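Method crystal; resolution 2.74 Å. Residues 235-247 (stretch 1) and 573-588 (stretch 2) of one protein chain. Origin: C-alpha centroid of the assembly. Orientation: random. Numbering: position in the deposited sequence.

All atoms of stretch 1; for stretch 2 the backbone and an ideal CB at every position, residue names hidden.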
ATOM      1  N   LEU A 235       4.612  -7.798  18.893  1.00 26.99           N
ATOM      2  CA  LEU A 235       4.207  -9.163  18.580  1.00 27.14           C
ATOM      3  C   LEU A 235       5.319  -9.968  17.908  1.00 26.29           C
ATOM      4  O   LEU A 235       6.133  -9.407  17.195  1.00 26.80           O
ATOM      5  CB  LEU A 235       2.992  -9.158  17.650  1.00 27.06           C
ATOM      6  CG  LEU A 235       1.678  -8.582  18.145  1.00 26.27           C
ATOM      7  CD1 LEU A 235       0.678  -8.670  17.001  1.00 26.93           C
ATOM      8  CD2 LEU A 235       1.170  -9.333  19.349  1.00 26.13           C
ATOM      9  N   ASP A 236       5.333 -11.276  18.116  1.00 26.10           N
ATOM     10  CA  ASP A 236       6.136 -12.173  17.304  1.00 26.85           C
ATOM     11  C   ASP A 236       5.202 -13.039  16.493  1.00 28.23           C
ATOM     12  O   ASP A 236       4.419 -13.785  17.033  1.00 29.39           O
ATOM     13  CB  ASP A 236       7.026 -13.049  18.175  1.00 27.52           C
ATOM     14  CG  ASP A 236       7.981 -13.949  17.352  1.00 27.76           C
ATOM     15  OD1 ASP A 236       7.653 -14.287  16.185  1.00 29.05           O
ATOM     16  OD2 ASP A 236       9.048 -14.338  17.891  1.00 26.15           O
ATOM     17  N   LYS A 237       5.311 -12.940  15.185  1.00 31.39           N
ATOM     18  CA  LYS A 237       4.417 -13.631  14.249  1.00 35.70           C
ATOM     19  C   LYS A 237       4.379 -15.150  14.448  1.00 34.98           C
ATOM     20  O   LYS A 237       3.345 -15.787  14.236  1.00 33.10           O
ATOM     21  CB  LYS A 237       4.836 -13.289  12.810  1.00 39.37           C
ATOM     22  CG  LYS A 237       4.072 -14.009  11.735  1.00 42.35           C
ATOM     23  CD  LYS A 237       4.700 -13.740  10.374  1.00 46.79           C
ATOM     24  CE  LYS A 237       4.051 -14.636   9.334  1.00 51.49           C
ATOM     25  NZ  LYS A 237       4.330 -14.244   7.928  1.00 55.07           N
ATOM     26  N   ARG A 238       5.497 -15.737  14.855  1.00 34.90           N
ATOM     27  CA  ARG A 238       5.541 -17.180  15.078  1.00 35.84           C
ATOM     28  C   ARG A 238       4.730 -17.535  16.317  1.00 37.22           C
ATOM     29  O   ARG A 238       3.895 -18.437  16.293  1.00 36.92           O
ATOM     30  CB  ARG A 238       6.977 -17.653  15.234  1.00 35.31           C
ATOM     31  CG  ARG A 238       7.798 -17.521  13.957  1.00 34.94           C
ATOM     32  CD  ARG A 238       9.302 -17.528  14.231  1.00 33.16           C
ATOM     33  NE  ARG A 238       9.691 -16.379  15.035  1.00 31.20           N
ATOM     34  CZ  ARG A 238      10.891 -16.202  15.578  1.00 31.16           C
ATOM     35  NH1 ARG A 238      11.853 -17.096  15.394  1.00 31.58           N
ATOM     36  NH2 ARG A 238      11.137 -15.126  16.310  1.00 30.90           N
ATOM     37  N   LEU A 239       4.974 -16.800  17.397  1.00 37.40           N
ATOM     38  CA  LEU A 239       4.263 -17.014  18.650  1.00 36.64           C
ATOM     39  C   LEU A 239       2.750 -16.857  18.513  1.00 36.79           C
ATOM     40  O   LEU A 239       2.010 -17.590  19.160  1.00 38.90           O
ATOM     41  CB  LEU A 239       4.778 -16.062  19.720  1.00 35.42           C
ATOM     42  CG  LEU A 239       6.205 -16.285  20.212  1.00 35.60           C
ATOM     43  CD1 LEU A 239       6.548 -15.242  21.270  1.00 35.65           C
ATOM     44  CD2 LEU A 239       6.402 -17.680  20.774  1.00 35.54           C
ATOM     45  N   GLN A 240       2.291 -15.913  17.687  1.00 35.46           N
ATOM     46  CA  GLN A 240       0.851 -15.738  17.440  1.00 35.60           C
ATOM     47  C   GLN A 240       0.272 -16.877  16.622  1.00 38.42           C
ATOM     48  O   GLN A 240      -0.868 -17.287  16.837  1.00 41.36           O
ATOM     49  CB  GLN A 240       0.538 -14.422  16.735  1.00 33.89           C
ATOM     50  CG  GLN A 240       0.255 -13.248  17.680  1.00 33.98           C
ATOM     51  CD  GLN A 240      -1.211 -13.015  18.019  1.00 33.32           C
ATOM     52  OE1 GLN A 240      -1.490 -12.395  19.027  1.00 34.17           O
ATOM     53  NE2 GLN A 240      -2.140 -13.468  17.176  1.00 32.96           N
ATOM     54  N   LYS A 241       1.039 -17.399  15.677  1.00 39.69           N
ATOM     55  CA  LYS A 241       0.546 -18.536  14.914  1.00 41.83           C
ATOM     56  C   LYS A 241       0.383 -19.742  15.824  1.00 42.99           C
ATOM     57  O   LYS A 241      -0.560 -20.520  15.649  1.00 45.60           O
ATOM     58  CB  LYS A 241       1.438 -18.848  13.716  1.00 44.11           C
ATOM     59  CG  LYS A 241       1.195 -17.903  12.560  1.00 44.77           C
ATOM     60  CD  LYS A 241       1.861 -18.351  11.286  1.00 47.82           C
ATOM     61  CE  LYS A 241       1.635 -17.305  10.210  1.00 52.95           C
ATOM     62  NZ  LYS A 241       2.322 -17.669   8.941  1.00 58.04           N
ATOM     63  N   GLU A 242       1.286 -19.879  16.797  1.00 40.73           N
ATOM     64  CA  GLU A 242       1.167 -20.913  17.815  1.00 41.45           C
ATOM     65  C   GLU A 242      -0.117 -20.704  18.585  1.00 42.82           C
ATOM     66  O   GLU A 242      -0.910 -21.629  18.756  1.00 43.03           O
ATOM     67  CB  GLU A 242       2.362 -20.881  18.781  1.00 40.05           C
ATOM     68  CG  GLU A 242       2.313 -21.917  19.905  1.00 39.59           C
ATOM     69  CD  GLU A 242       2.141 -23.348  19.409  1.00 39.54           C
ATOM     70  OE1 GLU A 242       2.390 -23.618  18.220  1.00 39.13           O
ATOM     71  OE2 GLU A 242       1.745 -24.217  20.208  1.00 41.40           O
ATOM     72  N   ALA A 243      -0.312 -19.472  19.041  1.00 44.55           N
ATOM     73  CA  ALA A 243      -1.509 -19.084  19.779  1.00 43.48           C
ATOM     74  C   ALA A 243      -2.777 -19.432  19.014  1.00 42.98           C
ATOM     75  O   ALA A 243      -3.696 -19.992  19.575  1.00 42.56           O
ATOM     76  CB  ALA A 243      -1.467 -17.607  20.085  1.00 44.64           C
ATOM     77  N   ASP A 244      -2.818 -19.125  17.725  1.00 44.37           N
ATOM     78  CA  ASP A 244      -3.974 -19.480  16.903  1.00 45.10           C
ATOM     79  C   ASP A 244      -4.174 -20.992  16.915  1.00 45.46           C
ATOM     80  O   ASP A 244      -5.262 -21.470  17.156  1.00 49.00           O
ATOM     81  CB  ASP A 244      -3.831 -18.938  15.469  1.00 45.71           C
ATOM     82  CG  ASP A 244      -4.214 -17.446  15.344  1.00 44.72           C
ATOM     83  OD1 ASP A 244      -4.119 -16.673  16.325  1.00 44.72           O
ATOM     84  OD2 ASP A 244      -4.607 -17.033  14.239  1.00 45.25           O
ATOM     85  N   LYS A 245      -3.111 -21.743  16.680  1.00 48.97           N
ATOM     86  CA  LYS A 245      -3.173 -23.216  16.656  1.00 53.34           C
ATOM     87  C   LYS A 245      -3.766 -23.771  17.953  1.00 49.61           C
ATOM     88  O   LYS A 245      -4.572 -24.681  17.930  1.00 50.59           O
ATOM     89  CB  LYS A 245      -1.760 -23.786  16.420  1.00 60.03           C
ATOM     90  CG  LYS A 245      -1.612 -25.296  16.382  1.00 68.73           C
ATOM     91  CD  LYS A 245      -1.994 -25.893  15.034  1.00 79.09           C
ATOM     92  CE  LYS A 245      -1.589 -27.367  14.942  1.00 86.77           C
ATOM     93  NZ  LYS A 245      -2.276 -28.111  13.841  1.00 89.18           N
ATOM     94  N   LEU A 246      -3.373 -23.215  19.085  1.00 46.00           N
ATOM     95  CA  LEU A 246      -3.816 -23.727  20.373  1.00 45.05           C
ATOM     96  C   LEU A 246      -5.310 -23.524  20.586  1.00 46.63           C
ATOM     97  O   LEU A 246      -5.961 -24.367  21.202  1.00 53.43           O
ATOM     98  CB  LEU A 246      -3.024 -23.066  21.505  1.00 43.31           C
ATOM     99  CG  LEU A 246      -1.517 -23.368  21.570  1.00 41.22           C
ATOM    100  CD1 LEU A 246      -0.816 -22.512  22.625  1.00 39.22           C
ATOM    101  CD2 LEU A 246      -1.275 -24.844  21.839  1.00 42.27           C
ATOM    102  N   PHE A 247      -5.846 -22.416  20.064  1.00 45.72           N
ATOM    103  CA  PHE A 247      -7.284 -22.071  20.173  1.00 44.64           C
ATOM    104  C   PHE A 247      -8.058 -22.459  18.917  1.00 47.92           C
ATOM    105  O   PHE A 247      -8.990 -21.769  18.519  1.00 47.39           O
ATOM    106  CB  PHE A 247      -7.471 -20.561  20.417  1.00 39.60           C
ATOM    107  CG  PHE A 247      -7.404 -20.163  21.865  1.00 38.07           C
ATOM    108  CD1 PHE A 247      -6.197 -19.932  22.479  1.00 37.71           C
ATOM    109  CD2 PHE A 247      -8.555 -20.019  22.616  1.00 38.48           C
ATOM    110  CE1 PHE A 247      -6.127 -19.571  23.807  1.00 37.29           C
ATOM    111  CE2 PHE A 247      -8.496 -19.647  23.949  1.00 37.82           C
ATOM    112  CZ  PHE A 247      -7.284 -19.422  24.543  1.00 37.02           C
ATOM    113  N   UNK A 573      -2.241 -28.035  29.419  1.00 57.17           N
ATOM    114  CA  UNK A 573      -1.671 -28.571  28.183  1.00 58.86           C
ATOM    115  C   UNK A 573      -1.398 -27.488  27.153  1.00 59.21           C
ATOM    116  O   UNK A 573      -0.543 -27.653  26.270  1.00 62.48           O
ATOM    117  CB  UNK A 573      -2.609 -29.621  27.585  1.00 58.86           C
ATOM    118  N   UNK A 574      -2.116 -26.374  27.291  1.00 56.57           N
ATOM    119  CA  UNK A 574      -1.967 -25.225  26.396  1.00 52.34           C
ATOM    120  C   UNK A 574      -0.855 -24.304  26.887  1.00 47.17           C
ATOM    121  O   UNK A 574      -0.081 -23.784  26.084  1.00 47.77           O
ATOM    122  CB  UNK A 574      -3.284 -24.453  26.287  1.00 52.34           C
ATOM    123  N   UNK A 575      -0.778 -24.105  28.198  1.00 41.45           N
ATOM    124  CA  UNK A 575       0.300 -23.328  28.801  1.00 41.31           C
ATOM    125  C   UNK A 575       1.711 -23.862  28.454  1.00 43.62           C
ATOM    126  O   UNK A 575       2.604 -23.086  28.075  1.00 40.35           O
ATOM    127  CB  UNK A 575       0.117 -23.312  30.320  1.00 41.31           C
ATOM    128  N   UNK A 576       1.908 -25.173  28.595  1.00 48.13           N
ATOM    129  CA  UNK A 576       3.205 -25.785  28.285  1.00 52.16           C
ATOM    130  C   UNK A 576       3.583 -25.530  26.842  1.00 49.41           C
ATOM    131  O   UNK A 576       4.717 -25.146  26.545  1.00 49.63           O
ATOM    132  CB  UNK A 576       3.177 -27.290  28.561  1.00 52.16           C
ATOM    133  N   UNK A 577       2.625 -25.723  25.948  1.00 46.45           N
ATOM    134  CA  UNK A 577       2.907 -25.627  24.531  1.00 46.25           C
ATOM    135  C   UNK A 577       3.410 -24.253  24.139  1.00 47.38           C
ATOM    136  O   UNK A 577       4.311 -24.153  23.298  1.00 51.20           O
ATOM    137  CB  UNK A 577       1.655 -25.972  23.722  1.00 46.25           C
ATOM    138  N   UNK A 578       2.845 -23.208  24.754  1.00 45.61           N
ATOM    139  CA  UNK A 578       3.312 -21.839  24.536  1.00 42.69           C
ATOM    140  C   UNK A 578       4.679 -21.595  25.190  1.00 43.47           C
ATOM    141  O   UNK A 578       5.565 -21.001  24.563  1.00 40.60           O
ATOM    142  CB  UNK A 578       2.287 -20.843  25.082  1.00 42.69           C
ATOM    143  N   UNK A 579       4.856 -22.051  26.435  1.00 46.94           N
ATOM    144  CA  UNK A 579       6.137 -21.868  27.154  1.00 49.37           C
ATOM    145  C   UNK A 579       7.313 -22.612  26.482  1.00 50.36           C
ATOM    146  O   UNK A 579       8.468 -22.168  26.562  1.00 48.82           O
ATOM    147  CB  UNK A 579       5.990 -22.353  28.598  1.00 49.37           C
ATOM    148  N   UNK A 580       6.996 -23.735  25.829  1.00 47.12           N
ATOM    149  CA  UNK A 580       7.949 -24.499  25.027  1.00 46.30           C
ATOM    150  C   UNK A 580       8.320 -23.802  23.716  1.00 47.71           C
ATOM    151  O   UNK A 580       9.474 -23.849  23.281  1.00 49.89           O
ATOM    152  CB  UNK A 580       7.372 -25.883  24.724  1.00 46.30           C
ATOM    153  N   UNK A 581       7.329 -23.196  23.070  1.00 49.04           N
ATOM    154  CA  UNK A 581       7.558 -22.409  21.856  1.00 49.16           C
ATOM    155  C   UNK A 581       8.523 -21.228  22.121  1.00 49.47           C
ATOM    156  O   UNK A 581       9.336 -20.887  21.273  1.00 46.73           O
ATOM    157  CB  UNK A 581       6.225 -21.889  21.314  1.00 49.16           C
ATOM    158  N   UNK A 582       8.435 -20.613  23.299  1.00 50.85           N
ATOM    159  CA  UNK A 582       9.366 -19.537  23.694  1.00 50.08           C
ATOM    160  C   UNK A 582      10.782 -20.083  23.950  1.00 49.31           C
ATOM    161  O   UNK A 582      11.775 -19.370  23.806  1.00 52.07           O
ATOM    162  CB  UNK A 582       8.850 -18.827  24.947  1.00 50.08           C
ATOM    163  N   UNK A 583      10.846 -21.346  24.360  1.00 45.80           N
ATOM    164  CA  UNK A 583      12.091 -22.054  24.591  1.00 45.28           C
ATOM    165  C   UNK A 583      12.701 -22.409  23.253  1.00 42.95           C
ATOM    166  O   UNK A 583      13.848 -22.080  22.968  1.00 42.53           O
ATOM    167  CB  UNK A 583      11.871 -23.305  25.443  1.00 45.28           C
ATOM    168  N   UNK A 584      11.901 -23.089  22.443  1.00 40.36           N
ATOM    169  CA  UNK A 584      12.247 -23.420  21.074  1.00 40.99           C
ATOM    170  C   UNK A 584      12.843 -22.226  20.320  1.00 38.68           C
ATOM    171  O   UNK A 584      13.775 -22.399  19.525  1.00 39.24           O
ATOM    172  CB  UNK A 584      11.008 -23.936  20.339  1.00 40.99           C
ATOM    173  N   UNK A 585      12.320 -21.025  20.566  1.00 36.19           N
ATOM    174  CA  UNK A 585      12.730 -19.841  19.801  1.00 34.45           C
ATOM    175  C   UNK A 585      13.729 -18.948  20.553  1.00 35.89           C
ATOM    176  O   UNK A 585      14.088 -17.864  20.086  1.00 36.38           O
ATOM    177  CB  UNK A 585      11.494 -19.018  19.432  1.00 34.45           C
ATOM    178  N   UNK A 586      14.189 -19.410  21.705  1.00 38.18           N
ATOM    179  CA  UNK A 586      15.327 -18.782  22.377  1.00 39.27           C
ATOM    180  C   UNK A 586      15.035 -17.598  23.274  1.00 38.81           C
ATOM    181  O   UNK A 586      15.974 -16.919  23.723  1.00 37.26           O
ATOM    182  CB  UNK A 586      16.330 -18.328  21.315  1.00 39.27           C
ATOM    183  N   UNK A 587      13.761 -17.355  23.581  1.00 38.38           N
ATOM    184  CA  UNK A 587      13.408 -16.250  24.480  1.00 40.53           C
ATOM    185  C   UNK A 587      13.900 -16.522  25.923  1.00 46.08           C
ATOM    186  O   UNK A 587      14.098 -15.595  26.729  1.00 45.15           O
ATOM    187  CB  UNK A 587      11.893 -16.033  24.471  1.00 40.53           C
ATOM    188  N   UNK A 588      14.130 -17.809  26.217  1.00 50.98           N
ATOM    189  CA  UNK A 588      14.467 -18.284  27.551  1.00 51.02           C
ATOM    190  C   UNK A 588      15.950 -18.597  27.687  1.00 52.31           C
ATOM    191  O   UNK A 588      16.536 -18.376  28.748  1.00 55.13           O
ATOM    192  CB  UNK A 588      13.641 -19.526  27.890  1.00 51.02           C
TER

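The two helices run nearly antiparallel, 161° between their directions, with axes 10.3 Å apart at closest approach. That spacing leaves room for medium or long side chains between them.

At 573 nothing of stretch 1 lies near the ideal CB, so the contact sets no demand; the residue is Gly573. Position 574 points sideways, with its CB 4.8 Å from CD1 of Leu246; a branched apolar chain could lean in. Leu574 does, bringing CD2 to 4.1 Å from Leu246 CD2. Positions 575 and 576 meet nothing here and could be almost anything helical; they are Leu575 and Val576.

Position 577 points toward stretch 1, its CB 3.7 Å from Leu246 CD2 and 3.9 Å from Glu242 OE2. Alanine would suit, as would a long chain that covers the leucine and then leaves. Lys577 takes the second course: its CB packs on Leu246, and its end leads away, making no salt bridge with Glu242.

Position 578 points sideways beside a hollow lined by Leu239, Glu242, Ala243 and Leu246. A long, flexible apolar chain fits best, though leucine might serve. Met578 enters as a knob, its CE 3.8 Å from Ala243 CB and 3.7 Å from Leu239 O.

Positions 579 and 580 are out of reach, leaving polar or apolar residues equally possible. Ser579 bonds back to the carbonyl of Val576; Asn580 finds partners elsewhere in the structure.

The CB of 581 lies 4.2 Å from both Glu242 CG and Leu239 CD2. An aliphatic stem with a positive end suits this mixed surface. Lys581 lays CG 3.5 Å from Leu239 CD2, but NZ stops 4.4 Å from Glu242 OE1, beyond a salt bridge.

Position 582 points sideways, its ideal CB 5.0 Å from Leu239 CD2, and favours an apolar chain of some length. Leu582 supplies one, with CD2 3.4 Å from Leu239 CD1. Positions 583 and 584 have open choice; Tyr583 makes no contact across, while Glu584 forms a salt bridge with Lys581.

Position 585 has left helical angles and points toward Leu239 and Arg238, where an apolar group could serve both. Leu585 sets CD1 3.9 Å from Leu239 CD2 and over one face of the Arg238 guanidinium. At 586 a phi of 85° favours glycine, and Gly586 is found.

Position 587 points toward stretch 1 from a distance, so only a long chain can reach the carboxylate of Asp236; a donor at its tip is wanted. Tyr587 spans the gap, its OH donating a very short 2.4 Å hydrogen bond to Asp236 OD2. Position 588, out of reach, is Leu588.

Stretch 2 (573-588) GLLVKMSNKLYELGYL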
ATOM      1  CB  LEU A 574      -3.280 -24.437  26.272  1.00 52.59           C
ATOM      2  CG  LEU A 574      -4.536 -25.147  25.740  1.00 54.13           C
ATOM      3  CD1 LEU A 574      -5.692 -24.150  25.696  1.00 54.09           C
ATOM      4  CD2 LEU A 574      -4.344 -25.798  24.371  1.00 53.18           C
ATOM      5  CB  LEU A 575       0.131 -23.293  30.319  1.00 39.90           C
ATOM      6  CG  LEU A 575       1.191 -22.532  31.131  1.00 39.45           C
ATOM      7  CD1 LEU A 575       1.426 -21.119  30.606  1.00 37.48           C
ATOM      8  CD2 LEU A 575       0.775 -22.479  32.597  1.00 39.49           C
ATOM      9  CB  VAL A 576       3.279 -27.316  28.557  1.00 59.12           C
ATOM     10  CG1 VAL A 576       3.245 -27.584  30.051  1.00 62.01           C
ATOM     11  CG2 VAL A 576       2.167 -28.088  27.838  1.00 61.51           C
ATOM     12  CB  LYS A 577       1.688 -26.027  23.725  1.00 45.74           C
ATOM     13  CG  LYS A 577       1.510 -27.529  23.798  1.00 47.67           C
ATOM     14  CD  LYS A 577       0.282 -28.034  23.082  1.00 47.77           C
ATOM     15  CE  LYS A 577       0.098 -29.508  23.382  1.00 48.24           C
ATOM     16  NZ  LYS A 577      -1.039 -30.008  22.585  1.00 49.93           N
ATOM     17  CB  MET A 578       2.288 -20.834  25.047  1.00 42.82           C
ATOM     18  CG  MET A 578       2.612 -19.382  24.755  1.00 41.79           C
ATOM     19  SD  MET A 578       2.838 -19.066  23.004  1.00 42.11           S
ATOM     20  CE  MET A 578       1.131 -18.792  22.526  1.00 43.61           C
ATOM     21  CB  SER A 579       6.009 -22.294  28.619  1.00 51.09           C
ATOM     22  OG  SER A 579       5.959 -23.701  28.726  1.00 55.41           O
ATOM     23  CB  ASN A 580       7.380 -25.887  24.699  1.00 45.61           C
ATOM     24  CG  ASN A 580       7.520 -26.871  25.846  1.00 45.81           C
ATOM     25  OD1 ASN A 580       8.110 -26.570  26.889  1.00 46.80           O
ATOM     26  ND2 ASN A 580       6.990 -28.065  25.646  1.00 45.96           N
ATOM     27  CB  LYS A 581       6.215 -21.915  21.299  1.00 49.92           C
ATOM     28  CG  LYS A 581       6.264 -21.114  20.000  1.00 49.62           C
ATOM     29  CD  LYS A 581       6.862 -21.882  18.836  1.00 52.04           C
ATOM     30  CE  LYS A 581       6.010 -23.062  18.416  1.00 54.47           C
ATOM     31  NZ  LYS A 581       6.648 -23.707  17.225  1.00 55.98           N
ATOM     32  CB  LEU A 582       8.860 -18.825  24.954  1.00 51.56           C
ATOM     33  CG  LEU A 582       7.524 -18.068  24.851  1.00 53.02           C
ATOM     34  CD1 LEU A 582       6.954 -17.737  26.223  1.00 53.18           C
ATOM     35  CD2 LEU A 582       7.659 -16.779  24.058  1.00 53.76           C
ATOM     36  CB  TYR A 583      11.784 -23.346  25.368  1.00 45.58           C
ATOM     37  CG  TYR A 583      12.973 -24.184  25.786  1.00 45.62           C
ATOM     38  CD1 TYR A 583      13.800 -23.775  26.814  1.00 45.13           C
ATOM     39  CD2 TYR A 583      13.245 -25.406  25.173  1.00 47.43           C
ATOM     40  CE1 TYR A 583      14.887 -24.537  27.202  1.00 45.37           C
ATOM     41  CE2 TYR A 583      14.327 -26.172  25.558  1.00 46.70           C
ATOM     42  CZ  TYR A 583      15.140 -25.729  26.575  1.00 45.90           C
ATOM     43  OH  TYR A 583      16.201 -26.494  26.977  1.00 47.47           O
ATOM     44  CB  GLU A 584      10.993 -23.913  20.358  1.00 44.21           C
ATOM     45  CG  GLU A 584      11.225 -24.592  19.026  1.00 48.22           C
ATOM     46  CD  GLU A 584       9.926 -25.087  18.401  1.00 52.80           C
ATOM     47  OE1 GLU A 584       8.958 -25.442  19.140  1.00 52.73           O
ATOM     48  OE2 GLU A 584       9.873 -25.118  17.147  1.00 54.37           O
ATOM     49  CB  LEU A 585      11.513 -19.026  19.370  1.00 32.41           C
ATOM     50  CG  LEU A 585      10.446 -19.711  18.504  1.00 32.79           C
ATOM     51  CD1 LEU A 585       9.202 -18.810  18.379  1.00 31.69           C
ATOM     52  CD2 LEU A 585      10.970 -20.074  17.116  1.00 32.94           C
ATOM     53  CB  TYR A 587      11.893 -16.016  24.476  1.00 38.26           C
ATOM     54  CG  TYR A 587      11.345 -15.272  23.256  1.00 35.97           C
ATOM     55  CD1 TYR A 587      10.815 -15.969  22.167  1.00 35.28           C
ATOM     56  CD2 TYR A 587      11.322 -13.893  23.207  1.00 33.84           C
ATOM     57  CE1 TYR A 587      10.305 -15.315  21.065  1.00 33.41           C
ATOM     58  CE2 TYR A 587      10.812 -13.231  22.110  1.00 33.41           C
ATOM     59  CZ  TYR A 587      10.303 -13.946  21.041  1.00 33.48           C
ATOM     60  OH  TYR A 587       9.795 -13.279  19.931  1.00 33.51           O
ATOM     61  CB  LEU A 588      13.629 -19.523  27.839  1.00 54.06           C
ATOM     62  CG  LEU A 588      12.197 -19.135  28.251  1.00 57.32           C
ATOM     63  CD1 LEU A 588      11.068 -19.981  27.680  1.00 54.99           C
ATOM     64  CD2 LEU A 588      12.171 -19.159  29.765  1.00 62.94           C
TER
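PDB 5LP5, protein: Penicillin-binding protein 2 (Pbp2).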